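Alpha/beta hydrolase (Pseudomonas aeruginosa PAO1, PDB 4R1D) is a calcium-binding, lipase-like alpha/beta hydrolase, probably a toxic effector of the H2 type VI secretion system that is held in check by its immunity partner Tli4. Local coordinates at residues Q179-G184 against A515-G520; H292-G297 against G377-Q382; L443-D448 against P476-G481. All coordinates share one frame; numbering follows the deposited sequence.

Interaction 1 lies at strand 515-519, one of the two outermost strands of the parallel sheet of the alpha/beta hydrolase core, where an early loop lies along the edge not paired with 427-432. Interactions 2 and 3 lie together on the same side of the chain's centre, centres about 13 Å apart, and meet where helix 289-296 packs on strands 443-446 and 477-479 of a small mixed sheet: C296 SG lies 3.5 Å from I478 CD1. Their centres are about 35 and 33 Å from that of interaction 1. Interaction 2 closes before interaction 3 opens, both between the segments of interaction 1. Away from the calcium site, chain-distant residues thus tie both sheets to their neighbours.

Interaction 1: Q179-G184 against A515-G520; sequences QGEEQG and ASFRHG
E181 puts CG anti to its backbone N (chi1 -152°) and then bends at chi2, a path that sets CG over the ring of F517 and bends CD toward S516. E181 CG stands over one face of the ring, offset toward the rim and 3.8 Å from the F517 centroid, a CH-pi contact. E181 CB lies 3.5 Å from F517 CE2. Three backbone N-H groups hold the carboxylate: E181 OE2 receives S516 N on its anti lone pair in an almost straight bond (2.9 Å, 175°) and Q183 N on its syn side, while E181 OE1 accepts from G184 N. A glutamate suits the place because its methylene CG packs on the ring while OE2 accepts from the strand and both oxygens accept from N-H groups of its own loop.

Strand 515-519 is the last of the parallel sheet of this alpha/beta hydrolase. A515, F517 and H519 bond through their backbones to strand 427-432, and the loop meets the other edge through S516 and R518. R518 N donates to G180 O at 2.9 Å and E182 N donates to S516 O at 2.8 Å, flanking a single bridge between E181 and F517. G180 has a positive phi, and a side chain there would run into R518 O.

E182 holds CG between its backbone N and carbonyl carbon (chi1 68°); the chain runs on extended to CD, and E182 OE2 lies 2.7 Å from S516 OG, which donates to the anti lone pair; Y431 OH binds the same oxygen. The R518 guanidinium, bonded to Q506, Y431, S492 and K522, stays beyond salt-bridge range, with NH1 4.2 Å from E182 OE1 and only charge attraction between them. A water links Q179 OE1 to H519 NE2, while H519 ND1 is bonded to Y533 OH and Q179 NE2 to S174 OG.

Interaction 2: H292-G297 against G377-Q382; sequences HHMRCG and GLVPEQ
R295 NH1 is gripped by two backbone carbonyls: G377 O, 2.8 Å away through a bent, weak bond (128° at the hydrogen), and W375 O, just before that segment. The neighbouring NH2 forms a salt bridge with D461 OD2, and Q382 NE2 bonds to the other oxygen of the same carboxylate, which helps to position it. The bend at chi2 (-59°) puts R295 CD 3.3 Å from L378 O, and a second at chi3 turns NE. P380 closes one face of the flat cation: its CG sits over the centre of the guanidinium, 3.5 Å from R295 CZ. Proline fits here because its ring gives a compact apolar cover for the face and leaves the N-H groups at the edge to their acceptors.

One residue earlier, M294 serves the apolar half. M294 SD lies 3.7 Å from L378 CD2, and a bend at chi3 (74°) turns M294 CE toward V379, 3.9 Å from V379 CG2. The thioether follows the outline of the two branched side chains, crossing both at a slant. V313, T314 and V317 of helix 310-317 also pack on M294.

The contact thus fastens the last turn of helix 289-296 to the loop ahead of helix 400-421. G297, the first residue to leave helical angles, has positive phi, which suits glycine, and a water donates to L378 O (2.8 Å) and weakly to M294 O, joining the two backbones. An arginine buried between two carbonyls and D461 is probably positively charged, its charge balanced at least in part by D461.

Interaction 3: L443-D448 against P476-G481; sequences LIWKGD and PTIVQG
W445 and I478 meet face to chain: I478 puts CG1 anti to its carbonyl carbon (chi1 -76°), which sets CG1 over the centre of the six-membered ring of W445, 3.5 Å from its centroid and only 7° off the ring normal, a CH-pi contact. I478 CD1 continues across the same face to lie 3.5 Å from W445 CZ2. I478 CD1 also meets L443 CD1, 4.0 Å away. T477 N and P476 C lie at the ring's edge; P476 CB is 3.7 Å from W445 CE3. The broad indole therefore touches three consecutive residues of the partner, with isoleucine's unbranched arm reaching over the face. W375 meets the tryptophan edge-to-face, and NE1 is bonded to Y291 OH of helix 289-296, whose residues R295 and C296 also touch this side.

The two strands form an antiparallel edge of a small mixed sheet, in which 443-446 is inner, backed by strand 339-342, and 477-479 is outermost. W445 and I478 make a non-hydrogen-bonded pair. Next to it, K446 and T477 form a hydrogen-bonded pair, with K446 N to T477 O at 2.8 Å and nearly straight (177°), and T477 N to K446 O at 2.9 Å but bent. At the other end V479 N donates to I444 O, and a water bridges I444 N and V479 O.

On the face away from W445, V479 CG2 rests 3.8 Å from I444 CG2 and also touches K446 CB, the lysine and valine crossing at about a right angle. I444 and V479 are beta-branched, which favours extended backbone. G447 passes close to P476, where a CB would collide with P476 N, and P476 CD lies 3.4 Å from D448 O. D448 OD1 bonds T450 OG1, and the side chain caps a backbone N leading into helix 450-453.

Interaction 1: Q179-G184 against A515-G520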
loop_
_atom_site.group_PDB
_atom_site.type_symbol
_atom_site.label_atom_id
_atom_site.label_comp_id
_atom_site.label_asym_id
_atom_site.label_seq_id
_atom_site.Cartn_x
_atom_site.Cartn_y
_atom_site.Cartn_z
ATOM N N GLN A 179 -3.746 -26.339 20.811
ATOM C CA GLN A 179 -3.214 -25.279 19.941
ATOM C C GLN A 179 -3.935 -23.947 20.178
ATOM O O GLN A 179 -3.742 -22.972 19.433
ATOM C CB GLN A 179 -3.383 -25.662 18.466
ATOM C CG GLN A 179 -2.681 -26.946 18.042
ATOM C CD GLN A 179 -1.182 -26.774 17.875
ATOM O OE1 GLN A 179 -0.698 -25.671 17.606
ATOM N NE2 GLN A 179 -0.434 -27.873 18.021
ATOM N N GLY A 180 -4.778 -23.907 21.202
ATOM C CA GLY A 180 -5.483 -22.681 21.543
ATOM C C GLY A 180 -6.844 -22.513 20.879
ATOM O O GLY A 180 -7.412 -21.429 20.921
ATOM N N GLU A 181 -7.384 -23.576 20.285
ATOM C CA GLU A 181 -8.704 -23.488 19.636
ATOM C C GLU A 181 -9.783 -23.229 20.681
ATOM O O GLU A 181 -9.824 -23.911 21.704
ATOM C CB GLU A 181 -9.015 -24.764 18.847
ATOM C CG GLU A 181 -9.958 -24.555 17.650
ATOM C CD GLU A 181 -11.361 -24.194 18.060
ATOM O OE1 GLU A 181 -11.938 -24.947 18.874
ATOM O OE2 GLU A 181 -11.889 -23.163 17.573
ATOM N N GLU A 182 -10.649 -22.253 20.420
ATOM C CA GLU A 182 -11.591 -21.769 21.434
ATOM C C GLU A 182 -13.078 -22.000 21.156
ATOM O O GLU A 182 -13.895 -21.825 22.057
ATOM C CB GLU A 182 -11.360 -20.276 21.714
ATOM C CG GLU A 182 -11.723 -19.348 20.528
ATOM C CD GLU A 182 -11.268 -17.915 20.752
ATOM O OE1 GLU A 182 -11.322 -17.448 21.905
ATOM O OE2 GLU A 182 -10.832 -17.255 19.780
ATOM N N GLN A 183 -13.440 -22.384 19.934
ATOM C CA GLN A 183 -14.857 -22.584 19.606
ATOM C C GLN A 183 -15.335 -23.951 20.098
ATOM O O GLN A 183 -16.490 -24.109 20.486
ATOM C CB GLN A 183 -15.112 -22.445 18.103
ATOM C CG GLN A 183 -14.619 -21.135 17.486
ATOM C CD GLN A 183 -15.331 -19.897 18.018
ATOM O OE1 GLN A 183 -15.135 -19.486 19.169
ATOM N NE2 GLN A 183 -16.159 -19.291 17.176
ATOM N N GLY A 184 -14.446 -24.939 20.064
ATOM C CA GLY A 184 -14.730 -26.247 20.626
ATOM C C GLY A 184 -15.531 -27.155 19.717
ATOM O O GLY A 184 -16.026 -28.192 20.151
ATOM N N ALA A 515 -13.657 -22.316 13.356
ATOM C CA ALA A 515 -12.518 -22.548 14.237
ATOM C C ALA A 515 -11.747 -21.256 14.489
ATOM O O ALA A 515 -11.570 -20.438 13.583
ATOM C CB ALA A 515 -11.590 -23.623 13.655
ATOM N N SER A 516 -11.304 -21.065 15.724
ATOM C CA SER A 516 -10.565 -19.860 16.110
ATOM C C SER A 516 -9.469 -20.235 17.114
ATOM O O SER A 516 -9.749 -20.786 18.193
ATOM C CB SER A 516 -11.516 -18.805 16.698
ATOM O OG SER A 516 -10.825 -17.638 17.120
ATOM N N PHE A 517 -8.221 -19.962 16.744
ATOM C CA PHE A 517 -7.069 -20.281 17.589
ATOM C C PHE A 517 -6.501 -19.035 18.244
ATOM O O PHE A 517 -5.987 -18.126 17.569
ATOM C CB PHE A 517 -5.992 -21.012 16.785
ATOM C CG PHE A 517 -6.463 -22.317 16.212
ATOM C CD1 PHE A 517 -7.246 -22.344 15.067
ATOM C CD2 PHE A 517 -6.136 -23.517 16.825
ATOM C CE1 PHE A 517 -7.694 -23.526 14.538
ATOM C CE2 PHE A 517 -6.581 -24.709 16.308
ATOM C CZ PHE A 517 -7.359 -24.722 15.154
ATOM N N ARG A 518 -6.609 -19.001 19.572
ATOM C CA ARG A 518 -6.221 -17.841 20.347
ATOM C C ARG A 518 -4.799 -18.073 20.877
ATOM O O ARG A 518 -4.591 -18.783 21.866
ATOM C CB ARG A 518 -7.227 -17.659 21.478
ATOM C CG ARG A 518 -7.067 -16.438 22.385
ATOM C CD ARG A 518 -8.270 -16.451 23.345
ATOM N NE ARG A 518 -8.310 -15.366 24.325
ATOM C CZ ARG A 518 -8.867 -14.175 24.124
ATOM N NH1 ARG A 518 -9.406 -13.870 22.945
ATOM N NH2 ARG A 518 -8.872 -13.275 25.108
ATOM N N HIS A 519 -3.817 -17.499 20.194
ATOM C CA HIS A 519 -2.418 -17.808 20.494
ATOM C C HIS A 519 -1.804 -16.791 21.455
ATOM O O HIS A 519 -2.006 -15.592 21.321
ATOM C CB HIS A 519 -1.584 -17.911 19.205
ATOM C CG HIS A 519 -1.965 -19.074 18.339
ATOM N ND1 HIS A 519 -1.991 -19.002 16.962
ATOM C CD2 HIS A 519 -2.325 -20.338 18.656
ATOM C CE1 HIS A 519 -2.364 -20.169 16.469
ATOM N NE2 HIS A 519 -2.577 -20.998 17.476
ATOM N N GLY A 520 -1.032 -17.275 22.419
ATOM C CA GLY A 520 -0.390 -16.376 23.355
ATOM C C GLY A 520 -0.956 -16.472 24.759
ATOM O O GLY A 520 -1.724 -17.380 25.076
HETATM O O HOH W 1 -1.905 -23.547 16.291
#

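Interaction 2: H292-G297 against G377-Q382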
loop_
_atom_site.group_PDB
_atom_site.type_symbol
_atom_site.label_atom_id
_atom_site.label_comp_id
_atom_site.label_asym_id
_atom_site.label_seq_id
_atom_site.Cartn_x
_atom_site.Cartn_y
_atom_site.Cartn_z
ATOM N N HIS A 292 -2.522 5.856 16.847
ATOM C CA HIS A 292 -1.175 6.132 17.333
ATOM C C HIS A 292 -0.287 6.593 16.188
ATOM O O HIS A 292 0.382 7.622 16.279
ATOM C CB HIS A 292 -0.536 4.893 17.967
ATOM C CG HIS A 292 0.926 5.066 18.236
ATOM N ND1 HIS A 292 1.887 4.858 17.270
ATOM C CD2 HIS A 292 1.588 5.483 19.341
ATOM C CE1 HIS A 292 3.082 5.117 17.774
ATOM N NE2 HIS A 292 2.929 5.499 19.031
ATOM N N HIS A 293 -0.283 5.823 15.104
ATOM C CA HIS A 293 0.632 6.095 14.003
ATOM C C HIS A 293 0.366 7.429 13.316
ATOM O O HIS A 293 1.305 8.149 13.000
ATOM C CB HIS A 293 0.631 4.929 13.010
ATOM C CG HIS A 293 0.994 3.626 13.648
ATOM N ND1 HIS A 293 0.679 2.403 13.096
ATOM C CD2 HIS A 293 1.629 3.362 14.814
ATOM C CE1 HIS A 293 1.118 1.440 13.890
ATOM N NE2 HIS A 293 1.697 1.996 14.940
ATOM N N MET A 294 -0.908 7.763 13.114
ATOM C CA MET A 294 -1.266 9.015 12.478
ATOM C C MET A 294 -0.971 10.222 13.360
ATOM O O MET A 294 -0.716 11.308 12.854
ATOM C CB MET A 294 -2.737 9.011 12.043
ATOM C CG MET A 294 -3.009 8.053 10.882
ATOM S SD MET A 294 -4.691 8.171 10.261
ATOM C CE MET A 294 -4.561 9.735 9.391
ATOM N N ARG A 295 -1.006 10.040 14.673
ATOM C CA ARG A 295 -0.726 11.170 15.562
ATOM C C ARG A 295 0.735 11.250 16.027
ATOM O O ARG A 295 1.197 12.329 16.417
ATOM C CB ARG A 295 -1.679 11.170 16.773
ATOM C CG ARG A 295 -3.152 11.421 16.435
ATOM C CD ARG A 295 -3.336 12.746 15.741
ATOM N NE ARG A 295 -2.813 13.848 16.545
ATOM C CZ ARG A 295 -3.522 14.499 17.468
ATOM N NH1 ARG A 295 -4.782 14.162 17.700
ATOM N NH2 ARG A 295 -2.974 15.499 18.150
ATOM N N CYS A 296 1.472 10.138 15.966
ATOM C CA CYS A 296 2.822 10.089 16.550
ATOM C C CYS A 296 3.933 9.602 15.622
ATOM O O CYS A 296 5.104 9.669 15.993
ATOM C CB CYS A 296 2.857 9.168 17.774
ATOM S SG CYS A 296 1.620 9.501 19.041
ATOM N N GLY A 297 3.569 9.066 14.462
ATOM C CA GLY A 297 4.524 8.349 13.625
ATOM C C GLY A 297 4.647 6.898 14.050
ATOM O O GLY A 297 4.187 6.511 15.122
ATOM N N GLY A 377 -8.740 14.625 17.713
ATOM C CA GLY A 377 -9.228 13.992 16.498
ATOM C C GLY A 377 -8.123 13.260 15.767
ATOM O O GLY A 377 -6.951 13.441 16.075
ATOM N N LEU A 378 -8.498 12.426 14.801
ATOM C CA LEU A 378 -7.514 11.641 14.051
ATOM C C LEU A 378 -6.597 12.550 13.237
ATOM O O LEU A 378 -5.384 12.334 13.172
ATOM C CB LEU A 378 -8.237 10.692 13.113
ATOM C CG LEU A 378 -7.325 9.705 12.387
ATOM C CD1 LEU A 378 -6.683 8.753 13.389
ATOM C CD2 LEU A 378 -8.149 8.935 11.355
ATOM N N VAL A 379 -7.198 13.545 12.595
ATOM C CA VAL A 379 -6.458 14.593 11.910
ATOM C C VAL A 379 -6.873 15.955 12.456
ATOM O O VAL A 379 -7.728 16.636 11.884
ATOM C CB VAL A 379 -6.668 14.545 10.392
ATOM C CG1 VAL A 379 -5.746 15.548 9.702
ATOM C CG2 VAL A 379 -6.405 13.147 9.880
ATOM N N PRO A 380 -6.269 16.347 13.584
ATOM C CA PRO A 380 -6.567 17.660 14.165
ATOM C C PRO A 380 -6.238 18.752 13.161
ATOM O O PRO A 380 -5.520 18.530 12.173
ATOM C CB PRO A 380 -5.623 17.738 15.364
ATOM C CG PRO A 380 -4.513 16.771 15.049
ATOM C CD PRO A 380 -5.179 15.653 14.291
ATOM N N GLU A 381 -6.777 19.935 13.407
ATOM C CA GLU A 381 -6.566 21.062 12.519
ATOM C C GLU A 381 -5.081 21.287 12.236
ATOM O O GLU A 381 -4.692 21.625 11.112
ATOM C CB GLU A 381 -7.192 22.323 13.133
ATOM C CG GLU A 381 -7.419 23.429 12.126
ATOM C CD GLU A 381 -8.374 23.002 11.021
ATOM O OE1 GLU A 381 -9.579 22.832 11.310
ATOM O OE2 GLU A 381 -7.919 22.824 9.869
ATOM N N GLN A 382 -4.244 21.089 13.248
ATOM C CA GLN A 382 -2.813 21.307 13.084
ATOM C C GLN A 382 -2.231 20.419 11.982
ATOM O O GLN A 382 -1.155 20.704 11.469
ATOM C CB GLN A 382 -2.061 21.036 14.388
ATOM C CG GLN A 382 -2.205 19.602 14.888
ATOM C CD GLN A 382 -1.120 19.219 15.871
ATOM O OE1 GLN A 382 -1.136 19.636 17.031
ATOM N NE2 GLN A 382 -0.165 18.420 15.411
HETATM O O HOH W 2 -3.145 13.475 11.900
#

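Interaction 3: L443-D448 against P476-G481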
loop_
_atom_site.group_PDB
_atom_site.type_symbol
_atom_site.label_atom_id
_atom_site.label_comp_id
_atom_site.label_asym_id
_atom_site.label_seq_id
_atom_site.Cartn_x
_atom_site.Cartn_y
_atom_site.Cartn_z
ATOM N N LEU A 443 -5.738 3.636 23.910
ATOM C CA LEU A 443 -5.033 4.781 23.398
ATOM C C LEU A 443 -5.300 5.884 24.407
ATOM O O LEU A 443 -6.420 6.374 24.506
ATOM C CB LEU A 443 -5.570 5.155 22.021
ATOM C CG LEU A 443 -4.651 5.964 21.103
ATOM C CD1 LEU A 443 -4.107 7.183 21.831
ATOM C CD2 LEU A 443 -3.519 5.094 20.609
ATOM N N ILE A 444 -4.272 6.262 25.157
ATOM C CA ILE A 444 -4.449 7.178 26.284
ATOM C C ILE A 444 -3.688 8.485 26.130
ATOM O O ILE A 444 -2.479 8.491 25.942
ATOM C CB ILE A 444 -3.982 6.525 27.596
ATOM C CG1 ILE A 444 -4.762 5.236 27.864
ATOM C CG2 ILE A 444 -4.121 7.513 28.759
ATOM C CD1 ILE A 444 -3.975 4.225 28.722
ATOM N N TRP A 445 -4.414 9.597 26.215
ATOM C CA TRP A 445 -3.801 10.910 26.300
ATOM C C TRP A 445 -3.856 11.265 27.774
ATOM O O TRP A 445 -4.943 11.416 28.332
ATOM C CB TRP A 445 -4.637 11.945 25.558
ATOM C CG TRP A 445 -4.467 12.014 24.066
ATOM C CD1 TRP A 445 -5.337 11.542 23.115
ATOM C CD2 TRP A 445 -3.402 12.648 23.353
ATOM N NE1 TRP A 445 -4.866 11.833 21.857
ATOM C CE2 TRP A 445 -3.680 12.510 21.975
ATOM C CE3 TRP A 445 -2.239 13.319 23.742
ATOM C CZ2 TRP A 445 -2.833 13.011 20.988
ATOM C CZ3 TRP A 445 -1.400 13.818 22.761
ATOM C CH2 TRP A 445 -1.696 13.649 21.398
ATOM N N LYS A 446 -2.697 11.388 28.402
ATOM C CA LYS A 446 -2.647 11.683 29.828
ATOM C C LYS A 446 -2.135 13.101 30.041
ATOM O O LYS A 446 -1.085 13.473 29.522
ATOM C CB LYS A 446 -1.750 10.666 30.531
ATOM C CG LYS A 446 -1.648 10.857 32.026
ATOM C CD LYS A 446 -0.650 9.891 32.632
ATOM C CE LYS A 446 -1.271 8.533 32.877
ATOM N NZ LYS A 446 -0.454 7.732 33.839
ATOM N N GLY A 447 -2.890 13.907 30.784
ATOM C CA GLY A 447 -2.517 15.292 31.003
ATOM C C GLY A 447 -3.728 16.203 31.089
ATOM O O GLY A 447 -4.859 15.729 31.113
ATOM N N ASP A 448 -3.489 17.509 31.122
ATOM C CA ASP A 448 -4.559 18.489 31.301
ATOM C C ASP A 448 -4.902 19.194 29.989
ATOM O O ASP A 448 -4.117 19.989 29.490
ATOM C CB ASP A 448 -4.152 19.514 32.365
ATOM C CG ASP A 448 -5.145 20.647 32.492
ATOM O OD1 ASP A 448 -6.329 20.437 32.163
ATOM O OD2 ASP A 448 -4.740 21.746 32.923
ATOM N N PRO A 476 -1.460 17.126 27.628
ATOM C CA PRO A 476 -1.766 15.770 27.161
ATOM C C PRO A 476 -0.609 15.109 26.418
ATOM O O PRO A 476 0.026 15.718 25.546
ATOM C CB PRO A 476 -2.964 15.980 26.224
ATOM C CG PRO A 476 -3.671 17.180 26.826
ATOM C CD PRO A 476 -2.518 18.083 27.241
ATOM N N THR A 477 -0.366 13.855 26.783
ATOM C CA THR A 477 0.708 13.062 26.211
ATOM C C THR A 477 0.224 11.642 26.005
ATOM O O THR A 477 -0.355 11.020 26.900
ATOM C CB THR A 477 1.922 13.030 27.161
ATOM O OG1 THR A 477 2.413 14.364 27.359
ATOM C CG2 THR A 477 3.033 12.153 26.586
ATOM N N ILE A 478 0.465 11.102 24.818
ATOM C CA ILE A 478 0.105 9.712 24.594
ATOM C C ILE A 478 1.032 8.804 25.388
ATOM O O ILE A 478 2.255 8.889 25.274
ATOM C CB ILE A 478 0.096 9.366 23.095
ATOM C CG1 ILE A 478 -1.179 9.943 22.460
ATOM C CG2 ILE A 478 0.163 7.857 22.903
ATOM C CD1 ILE A 478 -1.271 9.839 20.936
ATOM N N VAL A 479 0.443 7.960 26.228
ATOM C CA VAL A 479 1.219 7.055 27.053
ATOM C C VAL A 479 0.724 5.627 26.882
ATOM O O VAL A 479 -0.454 5.385 26.611
ATOM C CB VAL A 479 1.115 7.429 28.537
ATOM C CG1 VAL A 479 1.724 8.800 28.782
ATOM C CG2 VAL A 479 -0.340 7.397 28.986
ATOM N N GLN A 480 1.641 4.683 27.046
ATOM C CA GLN A 480 1.338 3.271 26.934
ATOM C C GLN A 480 0.273 2.863 27.951
ATOM O O GLN A 480 0.323 3.281 29.113
ATOM C CB GLN A 480 2.627 2.483 27.169
ATOM C CG GLN A 480 2.594 1.038 26.744
ATOM C CD GLN A 480 3.942 0.374 26.931
ATOM O OE1 GLN A 480 4.926 0.751 26.292
ATOM N NE2 GLN A 480 4.001 -0.607 27.824
ATOM N N GLY A 481 -0.688 2.050 27.508
ATOM C CA GLY A 481 -1.694 1.486 28.389
ATOM C C GLY A 481 -1.129 0.316 29.168
ATOM O O GLY A 481 0.079 0.087 29.133
HETATM O O HOH W 3 -1.906 4.502 24.554
#